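Local coordinates for aldehyde dehydrogenase family protein (Pseudomonas syringae pv. tomato, PDB 6X9L) that oxidises long-chain aliphatic aldehydes as a member of the aldehyde dehydrogenase family, and binds NAD+ and octanal, at residues L266-F272 with V299-R303. The protein carries 1 engineered substitution. Residues are numbered along the deposited sequence.
Sequences LLPDADF and VPRNR
This is an apolar packing contact at the ends of two neighbouring parallel strands, 263-266 and 296-300, joined through helix 272-284 in a beta-alpha-beta crossover. Their seven-stranded mixed sheet belongs, as in aldehyde dehydrogenases generally, to the catalytic domain. It lies away from the NAD+ and octanal sites. The CA atoms of Leu266 and Val299 are 5.1 Å apart. The segments then spread, to 6.4 Å between the CA atoms of Pro268 and Pro300 and 8.4 Å between those of Phe272 and Arg303. No direct hydrogen bond joins them, but Leu266 pairs through its backbone with Ile298. Residues 267-270 form a type I turn, closed by a hydrogen bond from Ala270 N to Leu267 O (3.0 Å). Asp271 is the N-cap of the next helix. Val299 (phi/psi -142/154) and Pro300 (-61/138) are extended; the chain turns from Arg301 (-56/-47). Phe272 (chi1 m, chi2 83°) turns its ring edge to Pro300 CD, 3.4 Å from Phe272 CZ, and to Val299 CG1, 4.1 Å from Phe272 CE2. Val299 CG1 also packs on Leu266 CD2 at 3.8 Å. Pro268 CG and Pro300 CG are 4.4 Å apart. Arg303 (chi1 and chi2 both m) sets CB over one ring face. Phe272 CD1 lies over one guanidinium face, 3.4 Å from Arg303 NH2. Two waters bridge the gap. One donates to Pro268 O (2.5 Å) and accepts from Arg303 NE (2.9 Å). The other accepts from Arg303 NH2 (2.9 Å) and, weakly, from Phe272 N (3.3 Å). Arg303 also makes a salt bridge to Glu306. Helix 304-316 packs on Phe272 and Val299 through Val307, while strand 396-402 brings Tyr402 against both prolines and strand 422-424 pairs with Leu267 through Gln424.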
loop_
_atom_site.group_PDB
_atom_site.type_symbol
_atom_site.label_atom_id
_atom_site.label_comp_id
_atom_site.label_asym_id
_atom_site.label_seq_id
_atom_site.Cartn_x
_atom_site.Cartn_y
_atom_site.Cartn_z
ATOM N N LEU A 266 -22.674 -19.386 12.994
ATOM C CA LEU A 266 -23.119 -19.958 14.253
ATOM C C LEU A 266 -22.624 -21.406 14.298
ATOM O O LEU A 266 -23.088 -22.258 13.531
ATOM C CB LEU A 266 -24.641 -19.860 14.394
ATOM C CG LEU A 266 -25.135 -18.446 14.745
ATOM C CD1 LEU A 266 -24.553 -17.358 13.791
ATOM C CD2 LEU A 266 -26.657 -18.377 14.780
ATOM N N LEU A 267 -21.652 -21.658 15.173
ATOM C CA LEU A 267 -21.151 -22.997 15.418
ATOM C C LEU A 267 -22.209 -23.831 16.143
ATOM O O LEU A 267 -23.082 -23.286 16.827
ATOM C CB LEU A 267 -19.871 -22.915 16.251
ATOM C CG LEU A 267 -18.701 -22.209 15.553
ATOM C CD1 LEU A 267 -17.601 -21.928 16.520
ATOM C CD2 LEU A 267 -18.164 -23.039 14.391
ATOM N N PRO A 268 -22.159 -25.159 15.998
ATOM C CA PRO A 268 -23.259 -26.001 16.509
ATOM C C PRO A 268 -23.514 -25.877 18.005
ATOM O O PRO A 268 -24.641 -26.140 18.454
ATOM C CB PRO A 268 -22.808 -27.419 16.145
ATOM C CG PRO A 268 -21.859 -27.249 15.028
ATOM C CD PRO A 268 -21.177 -25.935 15.223
ATOM N N ASP A 269 -22.494 -25.514 18.769
ATOM C CA ASP A 269 -22.633 -25.432 20.238
ATOM C C ASP A 269 -23.118 -24.060 20.683
ATOM O O ASP A 269 -23.084 -23.806 21.860
ATOM C CB ASP A 269 -21.312 -25.789 20.910
ATOM C CG ASP A 269 -20.223 -24.762 20.703
ATOM O OD1 ASP A 269 -20.393 -23.920 19.851
ATOM O OD2 ASP A 269 -19.237 -24.816 21.410
ATOM N N ALA A 270 -23.583 -23.228 19.769
ATOM C CA ALA A 270 -24.037 -21.872 20.143
ATOM C C ALA A 270 -25.459 -21.890 20.681
ATOM O O ALA A 270 -26.181 -22.767 20.326
ATOM C CB ALA A 270 -23.927 -20.950 18.968
ATOM N N ASP A 271 -25.818 -20.919 21.508
ATOM C CA ASP A 271 -27.199 -20.828 22.028
ATOM C C ASP A 271 -28.000 -20.103 20.950
ATOM O O ASP A 271 -28.165 -18.918 21.047
ATOM C CB ASP A 271 -27.191 -20.081 23.355
ATOM C CG ASP A 271 -28.558 -19.858 23.960
ATOM O OD1 ASP A 271 -29.512 -20.420 23.463
ATOM O OD2 ASP A 271 -28.633 -19.115 24.932
ATOM N N PHE A 272 -28.617 -20.863 20.062
ATOM C CA PHE A 272 -29.282 -20.319 18.864
ATOM C C PHE A 272 -30.361 -19.317 19.238
ATOM O O PHE A 272 -30.409 -18.275 18.638
ATOM C CB PHE A 272 -29.757 -21.466 17.979
ATOM C CG PHE A 272 -28.676 -22.006 17.082
ATOM C CD1 PHE A 272 -27.775 -22.937 17.543
ATOM C CD2 PHE A 272 -28.535 -21.543 15.789
ATOM C CE1 PHE A 272 -26.773 -23.411 16.726
ATOM C CE2 PHE A 272 -27.539 -22.029 14.971
ATOM C CZ PHE A 272 -26.661 -22.961 15.442
ATOM N N VAL A 299 -25.219 -21.326 9.313
ATOM C CA VAL A 299 -25.796 -22.077 10.429
ATOM C C VAL A 299 -25.963 -23.531 10.025
ATOM O O VAL A 299 -26.079 -23.861 8.837
ATOM C CB VAL A 299 -27.161 -21.489 10.858
ATOM C CG1 VAL A 299 -26.998 -20.070 11.385
ATOM C CG2 VAL A 299 -28.132 -21.485 9.691
ATOM N N PRO A 300 -25.960 -24.436 11.017
ATOM C CA PRO A 300 -26.124 -25.875 10.734
ATOM C C PRO A 300 -27.461 -26.187 10.075
ATOM O O PRO A 300 -28.505 -25.674 10.476
ATOM C CB PRO A 300 -26.032 -26.523 12.123
ATOM C CG PRO A 300 -25.285 -25.543 12.956
ATOM C CD PRO A 300 -25.657 -24.182 12.437
ATOM N N ARG A 301 -27.428 -27.064 9.069
ATOM C CA ARG A 301 -28.637 -27.321 8.290
ATOM C C ARG A 301 -29.775 -27.770 9.191
ATOM O O ARG A 301 -30.903 -27.270 9.096
ATOM C CB ARG A 301 -28.369 -28.370 7.211
ATOM C CG ARG A 301 -29.537 -28.612 6.255
ATOM C CD ARG A 301 -29.078 -29.336 4.981
ATOM N NE ARG A 301 -28.765 -28.401 3.889
ATOM C CZ ARG A 301 -27.536 -28.088 3.476
ATOM N NH1 ARG A 301 -26.481 -28.636 4.059
ATOM N NH2 ARG A 301 -27.356 -27.224 2.478
ATOM N N ASN A 302 -29.497 -28.718 10.079
ATOM C CA ASN A 302 -30.520 -29.229 10.979
ATOM C C ASN A 302 -31.009 -28.159 11.949
ATOM O O ASN A 302 -31.852 -28.436 12.809
ATOM C CB ASN A 302 -29.980 -30.420 11.760
ATOM C CG ASN A 302 -28.868 -30.035 12.699
ATOM O OD1 ASN A 302 -28.177 -29.029 12.498
ATOM N ND2 ASN A 302 -28.683 -30.832 13.744
ATOM N N ARG A 303 -30.476 -26.947 11.854
ATOM C CA ARG A 303 -30.928 -25.855 12.704
ATOM C C ARG A 303 -31.564 -24.721 11.909
ATOM O O ARG A 303 -32.025 -23.746 12.506
ATOM C CB ARG A 303 -29.762 -25.320 13.554
ATOM C CG ARG A 303 -29.200 -26.335 14.560
ATOM C CD ARG A 303 -30.172 -26.593 15.728
ATOM N NE ARG A 303 -29.598 -26.207 17.016
ATOM C CZ ARG A 303 -30.287 -25.612 17.982
ATOM N NH1 ARG A 303 -31.566 -25.330 17.798
ATOM N NH2 ARG A 303 -29.702 -25.288 19.127
HETATM O O HOH W 1 -26.743 -26.729 17.299
HETATM O O HOH W 2 -30.537 -23.320 21.028
#